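Local coordinates for Exo-1,5-alpha-L-arabinofuranobiosidase (Gibberella zeae, PDB 2YDT), which probably releases arabinobiose from the ends of alpha-1,5-linked L-arabinan chains, as a glycoside hydrolase with a six-bladed beta-propeller fold, at residues M160-Y169 against S250-N258; N176-H185 against D199-P210. All coordinates share one frame; numbering follows the deposited sequence. Where two conformers were deposited one is given.

How the interactions relate
Interaction 1 bridges two consecutive four-stranded antiparallel sheets of the propeller; interaction 2, its centre about 19 Å from that of interaction 1, pairs the outer strands of the first and includes the connection into strand 209-217. One blade holds strands 154-162, 165-172, 182-188 and 198-201, the next strands 209-217 to 262-263. Segments 176-185 and 199-210 fall between 160-169 and 250-258 in the chain, and interaction 2 is thus nested inside the loop closed by interaction 1. Strands 165-172 and 182-188 are neighbours in one sheet, and the two sites touch where L168 O meets H185 CB and Q254 O meets H185 CE1. Interaction 1 fastens the blades away from the ligand, whereas interaction 2 reaches the iminosugar through Q181 and R209.

Interaction 1: residues M160-Y169 against S250-N258; sequences MTYKEKLILY and SKDPQKFLN. With SO4 (sulfate ion), chain G; SO4 (sulfate ion), chain H.
P253 sets its CG-CD edge over one face of the Y162 ring: CD is 3.5 Å from the centroid of that ring, 12° off the normal, a CH-pi contact. With CG anti to the backbone N (chi1 176°), the Y162 ring reaches out from the type II' hairpin turn to meet the proline, while K163 CG covers the opposite face of the Y162 ring. The same proline is flanked by M160, whose chain bends at chi3 (73°) and brings CE to 3.7 Å from P253 CB. K165, extended beyond CG, crosses Q254 at about a right angle and donates from NZ to Q254 OE1 (2.9 Å), in the carbonyl plane on a lone pair. The other end of that amide is held too: Q254 NE2 gives a bond to the syn lone pair of D252 OD1 (3.1 Å), an oxygen that also takes the backbone N of Q254 in an Asx turn. Deeper in, Y169 OH donates to P253 O (2.7 Å) from above the carbonyl plane, with I167 CG2 against one face of its ring. The hairpin of strands 154-162 and 165-172 thereby meets the loop after strand 245-250 of the next blade, with Y223 of strand 223-230 touching both M160 and P253.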
loop_
_atom_site.group_PDB
_atom_site.type_symbol
_atom_site.label_atom_id
_atom_site.label_comp_id
_atom_site.label_asym_id
_atom_site.label_seq_id
_atom_site.Cartn_x
_atom_site.Cartn_y
_atom_site.Cartn_z
ATOM N N MET A 160 3.406 10.054 0.273
ATOM C CA MET A 160 2.584 11.064 -0.387
ATOM C C MET A 160 3.155 12.467 -0.117
ATOM O O MET A 160 3.553 12.788 0.996
ATOM C CB MET A 160 1.152 11.006 0.159
ATOM C CG MET A 160 0.173 11.869 -0.627
ATOM S SD MET A 160 -1.482 11.956 0.128
ATOM C CE MET A 160 -1.129 13.012 1.505
ATOM N N THR A 161 3.155 13.313 -1.142
ATOM C CA THR A 161 3.572 14.703 -1.004
ATOM C C THR A 161 2.428 15.552 -0.459
ATOM O O THR A 161 1.259 15.322 -0.806
ATOM C CB THR A 161 4.076 15.241 -2.337
ATOM O OG1 THR A 161 5.306 14.577 -2.704
ATOM C CG2 THR A 161 4.374 16.769 -2.283
ATOM N N TYR A 162 2.758 16.526 0.385
ATOM C CA TYR A 162 1.794 17.573 0.817
ATOM C C TYR A 162 2.545 18.878 0.884
ATOM O O TYR A 162 3.421 19.031 1.727
ATOM C CB TYR A 162 1.192 17.263 2.175
ATOM C CG TYR A 162 0.271 18.356 2.699
ATOM C CD1 TYR A 162 -0.894 18.699 2.016
ATOM C CD2 TYR A 162 0.602 19.081 3.844
ATOM C CE1 TYR A 162 -1.744 19.707 2.476
ATOM C CE2 TYR A 162 -0.249 20.050 4.311
ATOM C CZ TYR A 162 -1.399 20.359 3.628
ATOM O OH TYR A 162 -2.248 21.338 4.141
ATOM N N LYS A 163 2.225 19.790 -0.031
ATOM C CA LYS A 163 2.902 21.082 -0.101
ATOM C C LYS A 163 4.409 20.869 -0.209
ATOM O O LYS A 163 4.884 20.213 -1.132
ATOM C CB LYS A 163 2.420 21.948 1.089
ATOM C CG LYS A 163 0.921 22.234 1.028
ATOM C CD LYS A 163 0.469 23.263 2.069
ATOM C CE LYS A 163 -0.962 23.766 1.886
ATOM N NZ LYS A 163 -1.513 23.711 0.483
ATOM N N GLU A 164 5.187 21.393 0.705
ATOM C CA GLU A 164 6.621 21.304 0.540
ATOM C C GLU A 164 7.233 20.082 1.234
ATOM O O GLU A 164 8.468 19.946 1.257
ATOM C CB GLU A 164 7.272 22.602 1.035
ATOM C CG GLU A 164 7.507 22.656 2.551
ATOM C CD GLU A 164 6.278 22.837 3.411
ATOM O OE1 GLU A 164 5.122 22.899 2.915
ATOM O OE2 GLU A 164 6.476 22.912 4.641
ATOM N N LYS A 165 6.389 19.201 1.781
ATOM C CA LYS A 165 6.874 18.024 2.513
ATOM C C LYS A 165 6.550 16.725 1.798
ATOM O O LYS A 165 5.525 16.611 1.123
ATOM C CB LYS A 165 6.268 17.931 3.903
ATOM C CG LYS A 165 6.572 19.091 4.829
ATOM C CD LYS A 165 5.833 18.956 6.111
ATOM C CE LYS A 165 5.855 20.246 6.897
ATOM N NZ LYS A 165 5.212 20.133 8.220
ATOM N N LEU A 166 7.399 15.743 2.003
ATOM C CA LEU A 166 7.065 14.345 1.648
ATOM C C LEU A 166 6.708 13.632 2.966
ATOM O O LEU A 166 7.452 13.685 3.944
ATOM C CB LEU A 166 8.230 13.658 0.948
ATOM C CG LEU A 166 8.085 12.167 0.612
ATOM C CD1 LEU A 166 7.024 11.961 -0.472
ATOM C CD2 LEU A 166 9.448 11.551 0.210
ATOM N N ILE A 167 5.544 12.991 2.989
ATOM C CA ILE A 167 5.064 12.275 4.176
ATOM C C ILE A 167 5.184 10.770 3.956
ATOM O O ILE A 167 4.807 10.265 2.902
ATOM C CB ILE A 167 3.579 12.609 4.501
ATOM C CG1 ILE A 167 3.354 14.130 4.497
ATOM C CG2 ILE A 167 3.156 11.986 5.838
ATOM C CD1 ILE A 167 1.938 14.531 4.648
ATOM N N LEU A 168 5.708 10.076 4.958
ATOM C CA LEU A 168 5.791 8.623 4.966
ATOM C C LEU A 168 4.981 8.144 6.140
ATOM O O LEU A 168 5.335 8.361 7.296
ATOM C CB LEU A 168 7.243 8.140 5.015
ATOM C CG LEU A 168 7.472 6.678 4.656
ATOM C CD1 LEU A 168 8.924 6.425 4.227
ATOM C CD2 LEU A 168 7.096 5.773 5.834
ATOM N N TYR A 169 3.860 7.492 5.808
ATOM C CA TYR A 169 2.912 6.912 6.759
ATOM C C TYR A 169 3.246 5.461 6.970
ATOM O O TYR A 169 3.605 4.756 6.027
ATOM C CB TYR A 169 1.502 6.964 6.178
ATOM C CG TYR A 169 0.957 8.339 5.876
ATOM C CD1 TYR A 169 0.224 9.050 6.831
ATOM C CD2 TYR A 169 1.083 8.890 4.628
ATOM C CE1 TYR A 169 -0.300 10.310 6.550
ATOM C CE2 TYR A 169 0.578 10.154 4.352
ATOM C CZ TYR A 169 -0.121 10.832 5.305
ATOM O OH TYR A 169 -0.644 12.080 4.987
ATOM N N SER A 250 -9.554 14.717 6.070
ATOM C CA SER A 250 -8.849 15.890 6.589
ATOM C C SER A 250 -8.327 16.785 5.473
ATOM O O SER A 250 -7.804 16.313 4.485
ATOM C CB SER A 250 -7.684 15.480 7.505
ATOM O OG SER A 250 -7.117 16.619 8.163
ATOM N N LYS A 251 -8.432 18.096 5.676
ATOM C CA LYS A 251 -7.796 19.047 4.817
ATOM C C LYS A 251 -6.274 18.997 4.889
ATOM O O LYS A 251 -5.586 19.124 3.862
ATOM C CB LYS A 251 -8.287 20.448 5.180
ATOM C CG LYS A 251 -8.749 21.185 4.015
ATOM C CD LYS A 251 -10.138 20.685 3.600
ATOM C CE LYS A 251 -11.111 21.818 3.172
ATOM N NZ LYS A 251 -12.268 21.411 2.208
ATOM N N ASP A 252 -5.766 18.766 6.095
ATOM C CA ASP A 252 -4.355 18.649 6.336
ATOM C C ASP A 252 -4.054 17.165 6.609
ATOM O O ASP A 252 -4.477 16.636 7.637
ATOM C CB ASP A 252 -3.942 19.495 7.539
ATOM C CG ASP A 252 -2.429 19.520 7.748
ATOM O OD1 ASP A 252 -1.687 18.602 7.301
ATOM O OD2 ASP A 252 -1.932 20.477 8.406
ATOM N N PRO A 253 -3.332 16.489 5.678
ATOM C CA PRO A 253 -3.112 15.046 5.813
ATOM C C PRO A 253 -2.043 14.689 6.867
ATOM O O PRO A 253 -1.692 13.509 7.083
ATOM C CB PRO A 253 -2.733 14.646 4.386
ATOM C CG PRO A 253 -1.989 15.809 3.907
ATOM C CD PRO A 253 -2.728 17.003 4.431
ATOM N N GLN A 254 -1.549 15.700 7.566
ATOM C CA GLN A 254 -0.727 15.515 8.775
ATOM C C GLN A 254 -1.538 15.407 10.071
ATOM O O GLN A 254 -0.984 15.161 11.159
ATOM C CB GLN A 254 0.283 16.656 8.920
ATOM C CG GLN A 254 1.247 16.781 7.753
ATOM C CD GLN A 254 2.000 18.087 7.788
ATOM O OE1 GLN A 254 3.193 18.113 8.126
ATOM N NE2 GLN A 254 1.308 19.194 7.453
ATOM N N LYS A 255 -2.840 15.653 9.945
ATOM C CA LYS A 255 -3.729 15.789 11.081
ATOM C C LYS A 255 -4.934 14.877 11.020
ATOM O O LYS A 255 -6.069 15.283 11.342
ATOM C CB LYS A 255 -4.197 17.247 11.178
ATOM C CG LYS A 255 -3.073 18.270 11.338
ATOM C CD LYS A 255 -3.690 19.681 11.636
ATOM C CE LYS A 255 -2.639 20.742 11.688
ATOM N NZ LYS A 255 -1.835 20.593 12.910
ATOM N N PHE A 256 -4.719 13.623 10.666
ATOM C CA PHE A 256 -5.808 12.652 10.749
ATOM C C PHE A 256 -6.179 12.264 12.189
ATOM O O PHE A 256 -7.271 11.754 12.410
ATOM C CB PHE A 256 -5.522 11.414 9.891
ATOM C CG PHE A 256 -5.526 11.690 8.390
ATOM C CD1 PHE A 256 -6.690 12.088 7.769
ATOM C CD2 PHE A 256 -4.354 11.550 7.627
ATOM C CE1 PHE A 256 -6.720 12.323 6.382
ATOM C CE2 PHE A 256 -4.365 11.768 6.273
ATOM C CZ PHE A 256 -5.542 12.154 5.643
ATOM N N LEU A 257 -5.285 12.461 13.153
ATOM C CA LEU A 257 -5.469 11.896 14.490
ATOM C C LEU A 257 -6.742 12.419 15.151
ATOM O O LEU A 257 -7.431 11.656 15.856
ATOM C CB LEU A 257 -4.277 12.190 15.369
ATOM C CG LEU A 257 -4.412 11.735 16.819
ATOM C CD1 LEU A 257 -4.466 10.208 16.893
ATOM C CD2 LEU A 257 -3.250 12.277 17.630
ATOM N N ASN A 258 -7.063 13.696 14.920
ATOM C CA ASN A 258 -8.222 14.345 15.579
ATOM C C ASN A 258 -9.527 14.285 14.825
ATOM O O ASN A 258 -10.525 14.902 15.236
ATOM C CB ASN A 258 -7.932 15.818 15.884
ATOM C CG ASN A 258 -8.181 16.723 14.681
ATOM O OD1 ASN A 258 -8.950 17.714 14.730
ATOM N ND2 ASN A 258 -7.598 16.365 13.601
HETATM S S SO4 G . 0.063 19.216 -2.891
HETATM O O1 SO4 G . 1.270 18.398 -2.885
HETATM O O2 SO4 G . -0.088 19.883 -1.611
HETATM O O3 SO4 G . 0.143 20.227 -3.944
HETATM O O4 SO4 G . -1.064 18.313 -3.156
HETATM S S SO4 H . 1.155 12.417 -4.826
HETATM O O1 SO4 H . 1.862 12.656 -3.600
HETATM O O2 SO4 H . 0.502 11.075 -4.767
HETATM O O3 SO4 H . 0.178 13.476 -5.043
HETATM O O4 SO4 H . 2.048 12.453 -5.972
HETATM O O HOH W 1 -1.028 22.901 6.190
HETATM O O HOH W 2 2.630 21.775 7.191
#

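Interaction 2: residues N176-H185 against D199-P210. With EDG (1,4-dideoxy-1,4-imino-L-arabinitol), chain B.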
loop_
_atom_site.group_PDB
_atom_site.type_symbol
_atom_site.label_atom_id
_atom_site.label_comp_id
_atom_site.label_asym_id
_atom_site.label_seq_id
_atom_site.Cartn_x
_atom_site.Cartn_y
_atom_site.Cartn_z
ATOM N N ASN A 176 4.652 0.140 22.923
ATOM C CA ASN A 176 4.208 -1.230 23.171
ATOM C C ASN A 176 3.575 -1.464 24.529
ATOM O O ASN A 176 3.049 -2.553 24.745
ATOM C CB ASN A 176 5.306 -2.264 22.914
ATOM C CG ASN A 176 6.507 -2.107 23.851
ATOM O OD1 ASN A 176 6.810 -1.006 24.284
ATOM N ND2 ASN A 176 7.161 -3.215 24.186
ATOM N N ALA A 177 3.609 -0.462 25.391
ATOM C CA ALA A 177 2.895 -0.515 26.669
ATOM C C ALA A 177 1.536 0.164 26.627
ATOM O O ALA A 177 0.795 0.059 27.580
ATOM C CB ALA A 177 3.765 0.071 27.791
ATOM N N THR A 178 1.197 0.860 25.526
ATOM C CA THR A 178 -0.002 1.645 25.419
ATOM C C THR A 178 -0.872 1.290 24.204
ATOM O O THR A 178 -2.084 1.362 24.261
ATOM C CB THR A 178 0.369 3.130 25.317
ATOM O OG1 THR A 178 1.313 3.449 26.362
ATOM C CG2 THR A 178 -0.856 4.019 25.479
ATOM N N HIS A 179 -0.240 0.894 23.094
ATOM C CA HIS A 179 -0.982 0.470 21.906
ATOM C C HIS A 179 -0.331 -0.738 21.251
ATOM O O HIS A 179 0.806 -0.660 20.833
ATOM C CB HIS A 179 -1.076 1.621 20.883
ATOM C CG HIS A 179 -1.640 2.876 21.453
ATOM N ND1 HIS A 179 -2.994 3.075 21.663
ATOM C CD2 HIS A 179 -1.022 4.019 21.826
ATOM C CE1 HIS A 179 -3.174 4.275 22.192
ATOM N NE2 HIS A 179 -1.995 4.874 22.294
ATOM N N SER A 180 -1.062 -1.852 21.162
ATOM C CA SER A 180 -0.535 -3.049 20.485
ATOM C C SER A 180 0.047 -2.650 19.119
ATOM O O SER A 180 1.171 -3.078 18.734
ATOM C CB SER A 180 -1.644 -4.107 20.329
ATOM O OG SER A 180 -1.171 -5.272 19.693
ATOM N N GLN A 181 -0.686 -1.818 18.403
ATOM C CA GLN A 181 -0.144 -1.112 17.249
ATOM C C GLN A 181 -0.886 0.226 17.130
ATOM O O GLN A 181 -2.058 0.343 17.538
ATOM C CB GLN A 181 -0.305 -1.899 15.958
ATOM C CG GLN A 181 0.503 -1.354 14.775
ATOM C CD GLN A 181 0.470 -2.266 13.565
ATOM O OE1 GLN A 181 1.331 -3.112 13.404
ATOM N NE2 GLN A 181 -0.598 -2.164 12.748
ATOM N N LYS A 182 -0.199 1.224 16.573
ATOM C CA LYS A 182 -0.817 2.485 16.191
ATOM C C LYS A 182 -0.282 2.878 14.808
ATOM O O LYS A 182 0.580 2.198 14.264
ATOM C CB LYS A 182 -0.565 3.571 17.248
ATOM C CG LYS A 182 0.904 3.952 17.418
ATOM C CD LYS A 182 1.107 5.077 18.444
ATOM C CE LYS A 182 2.527 5.552 18.550
ATOM N NZ LYS A 182 2.599 6.637 19.645
ATOM N N LEU A 183 -0.816 3.953 14.252
ATOM C CA LEU A 183 -0.493 4.460 12.921
ATOM C C LEU A 183 0.149 5.828 13.084
ATOM O O LEU A 183 -0.333 6.658 13.867
ATOM C CB LEU A 183 -1.756 4.561 12.049
ATOM C CG LEU A 183 -2.323 3.208 11.684
ATOM C CD1 LEU A 183 -3.686 3.335 11.036
ATOM C CD2 LEU A 183 -1.346 2.478 10.717
ATOM N N VAL A 184 1.258 6.036 12.379
ATOM C CA VAL A 184 2.105 7.215 12.545
ATOM C C VAL A 184 2.686 7.657 11.235
ATOM O O VAL A 184 2.608 6.938 10.238
ATOM C CB VAL A 184 3.288 6.954 13.506
ATOM C CG1 VAL A 184 2.855 6.384 14.857
ATOM C CG2 VAL A 184 4.323 5.998 12.892
ATOM N N HIS A 185 3.295 8.851 11.219
ATOM C CA HIS A 185 4.044 9.312 10.045
ATOM C C HIS A 185 5.277 10.088 10.452
ATOM O O HIS A 185 5.404 10.554 11.594
ATOM C CB HIS A 185 3.195 10.129 9.075
ATOM C CG HIS A 185 2.912 11.535 9.508
ATOM N ND1 HIS A 185 1.711 11.922 10.072
ATOM C CD2 HIS A 185 3.658 12.665 9.400
ATOM C CE1 HIS A 185 1.749 13.225 10.324
ATOM N NE2 HIS A 185 2.930 13.697 9.947
ATOM N N ASP A 199 1.646 10.947 15.518
ATOM C CA ASP A 199 0.564 9.949 15.523
ATOM C C ASP A 199 -0.548 10.339 14.555
ATOM O O ASP A 199 -0.953 11.530 14.483
ATOM C CB ASP A 199 -0.015 9.804 16.915
ATOM C CG ASP A 199 0.944 9.122 17.893
ATOM O OD1 ASP A 199 1.981 8.561 17.477
ATOM O OD2 ASP A 199 0.744 9.275 19.124
ATOM N N ASP A 200 -1.036 9.341 13.800
ATOM C CA ASP A 200 -2.099 9.501 12.825
ATOM C C ASP A 200 -3.439 8.909 13.292
ATOM O O ASP A 200 -4.493 9.408 12.888
ATOM C CB ASP A 200 -1.729 8.855 11.487
ATOM C CG ASP A 200 -0.581 9.544 10.794
ATOM O OD1 ASP A 200 -0.496 10.783 10.866
ATOM O OD2 ASP A 200 0.240 8.801 10.184
ATOM N N THR A 201 -3.381 7.805 14.038
ATOM C CA THR A 201 -4.576 7.087 14.482
ATOM C C THR A 201 -4.127 6.127 15.563
ATOM O O THR A 201 -3.165 5.381 15.398
ATOM C CB THR A 201 -5.278 6.319 13.310
ATOM O OG1 THR A 201 -6.119 7.215 12.581
ATOM C CG2 THR A 201 -6.136 5.160 13.816
ATOM N N LYS A 202 -4.807 6.173 16.703
ATOM C CA LYS A 202 -4.531 5.283 17.812
ATOM C C LYS A 202 -5.780 5.141 18.665
ATOM O O LYS A 202 -6.629 6.018 18.683
ATOM C CB LYS A 202 -3.384 5.784 18.680
ATOM C CG LYS A 202 -3.615 7.116 19.354
ATOM C CD LYS A 202 -2.292 7.647 19.908
ATOM C CE LYS A 202 -2.469 8.998 20.562
ATOM N NZ LYS A 202 -1.142 9.490 21.006
ATOM N N TYR A 203 -5.876 4.025 19.369
ATOM C CA TYR A 203 -7.064 3.664 20.134
ATOM C C TYR A 203 -6.713 3.306 21.582
ATOM O O TYR A 203 -5.760 2.640 21.852
ATOM C CB TYR A 203 -7.806 2.527 19.431
ATOM C CG TYR A 203 -8.475 2.997 18.165
ATOM C CD1 TYR A 203 -9.688 3.676 18.177
ATOM C CD2 TYR A 203 -7.861 2.844 16.923
ATOM C CE1 TYR A 203 -10.266 4.128 17.033
ATOM C CE2 TYR A 203 -8.429 3.310 15.778
ATOM C CZ TYR A 203 -9.656 3.956 15.810
ATOM O OH TYR A 203 -10.239 4.461 14.675
ATOM N N ALA A 204 -7.538 3.784 22.508
ATOM C CA ALA A 204 -7.367 3.585 23.942
ATOM C C ALA A 204 -7.366 2.123 24.390
ATOM O O ALA A 204 -6.669 1.768 25.363
ATOM C CB ALA A 204 -8.510 4.349 24.688
ATOM N N ASN A 205 -8.130 1.288 23.700
ATOM C CA ASN A 205 -8.069 -0.159 23.927
ATOM C C ASN A 205 -6.701 -0.680 23.477
ATOM O O ASN A 205 -6.380 -0.622 22.275
ATOM C CB ASN A 205 -9.191 -0.894 23.198
ATOM C CG ASN A 205 -9.220 -2.391 23.529
ATOM O OD1 ASN A 205 -8.187 -3.052 23.511
ATOM N ND2 ASN A 205 -10.407 -2.929 23.802
ATOM N N TYR A 206 -5.920 -1.185 24.432
ATOM C CA TYR A 206 -4.543 -1.617 24.178
ATOM C C TYR A 206 -4.511 -2.597 23.016
ATOM O O TYR A 206 -3.579 -2.582 22.190
ATOM C CB TYR A 206 -3.920 -2.309 25.394
ATOM C CG TYR A 206 -2.573 -2.840 25.069
ATOM C CD1 TYR A 206 -1.461 -2.009 25.071
ATOM C CD2 TYR A 206 -2.398 -4.164 24.702
ATOM C CE1 TYR A 206 -0.224 -2.481 24.690
ATOM C CE2 TYR A 206 -1.174 -4.634 24.385
ATOM C CZ TYR A 206 -0.091 -3.806 24.358
ATOM O OH TYR A 206 1.140 -4.303 23.988
ATOM N N TYR A 207 -5.471 -3.518 22.987
ATOM C CA TYR A 207 -5.409 -4.604 22.022
ATOM C C TYR A 207 -5.830 -4.230 20.602
ATOM O O TYR A 207 -5.675 -5.029 19.699
ATOM C CB TYR A 207 -6.192 -5.805 22.550
ATOM C CG TYR A 207 -5.446 -6.419 23.710
ATOM C CD1 TYR A 207 -4.250 -7.109 23.489
ATOM C CD2 TYR A 207 -5.886 -6.257 25.008
ATOM C CE1 TYR A 207 -3.538 -7.643 24.521
ATOM C CE2 TYR A 207 -5.165 -6.792 26.055
ATOM C CZ TYR A 207 -4.012 -7.483 25.800
ATOM O OH TYR A 207 -3.295 -8.003 26.861
ATOM N N ALA A 208 -6.341 -3.004 20.392
ATOM C CA ALA A 208 -6.652 -2.529 19.051
ATOM C C ALA A 208 -5.364 -2.415 18.234
ATOM O O ALA A 208 -4.320 -2.072 18.756
ATOM C CB ALA A 208 -7.350 -1.176 19.075
ATOM N N ARG A 209 -5.488 -2.720 16.956
ATOM C CA ARG A 209 -4.344 -2.735 16.008
ATOM C C ARG A 209 -4.789 -2.100 14.697
ATOM O O ARG A 209 -4.934 -2.762 13.666
ATOM C CB ARG A 209 -3.798 -4.144 15.788
ATOM C CG ARG A 209 -3.143 -4.740 17.010
ATOM C CD ARG A 209 -2.803 -6.208 16.773
ATOM N NE ARG A 209 -1.788 -6.326 15.748
ATOM C CZ ARG A 209 -0.494 -6.070 15.910
ATOM N NH1 ARG A 209 0.032 -5.816 17.100
ATOM N NH2 ARG A 209 0.293 -6.122 14.852
ATOM N N PRO A 210 -4.979 -0.758 14.694
ATOM C CA PRO A 210 -5.104 -0.066 13.411
ATOM C C PRO A 210 -3.816 -0.266 12.628
ATOM O O PRO A 210 -2.745 -0.236 13.230
ATOM C CB PRO A 210 -5.294 1.410 13.807
ATOM C CG PRO A 210 -4.568 1.506 15.132
ATOM C CD PRO A 210 -4.856 0.187 15.823
HETATM O "O2'" EDG B . -0.633 -3.461 10.185
HETATM C "C2'" EDG B . -0.573 -4.858 10.589
HETATM C "C1'" EDG B . -1.195 -5.727 9.514
HETATM N "N4'" EDG B . -0.083 -6.512 8.962
HETATM C "C3'" EDG B . 0.860 -5.369 10.790
HETATM O "O3'" EDG B . 1.226 -5.575 12.173
HETATM C "C4'" EDG B . 0.883 -6.711 10.036
HETATM C "C5'" EDG B . 2.232 -7.159 9.543
HETATM O "O5'" EDG B . 2.101 -8.511 9.129
HETATM O O HOH W 3 -4.109 2.464 25.814
HETATM O O HOH W 4 -4.182 0.051 20.681
HETATM O O HOH W 5 -1.299 7.481 23.423
HETATM O O HOH W 6 -3.411 -6.814 20.066
HETATM O O HOH W 7 -4.048 1.927 18.631
#
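Q181 CB lies over one face of the R209 guanidinium, offset toward its rim, beside the iminosugar. From CB the Q181 chain runs extended; CG passes 3.8 Å from P210 O, and CD carries the amide to the ligand. There OE1 accepts from O3' of the iminosugar, while NE2 divides its two hydrogens between O2' of the ligand (2.9 Å) and P210 O. The P210 bond is nearly straight (174°) and in the amide plane, which, with the two ligand bonds, fixes which way round the amide lies. R209 NH1 donates to S180 OG (2.9 Å) within the guanidinium plane, and R209 NH2 also bonds Q173. Beyond the pocket, Y206 OH donates to N176 O (2.7 Å), its ring lying against S180 N, which bonds Y206 O. Along the strands, D200 N and T201 N both reach L183 O, a classic beta bulge. H185 ND1 donates to D200 OD1 (2.6 Å). D199 is gripped by K182 and K202, and K182 NZ is also paired with D175. The carboxylates of D199 and D175 probably offset these lysine charges, while Q181, held by a backbone carbonyl, presents an acceptor to O3' and a donor to O2' of the iminosugar.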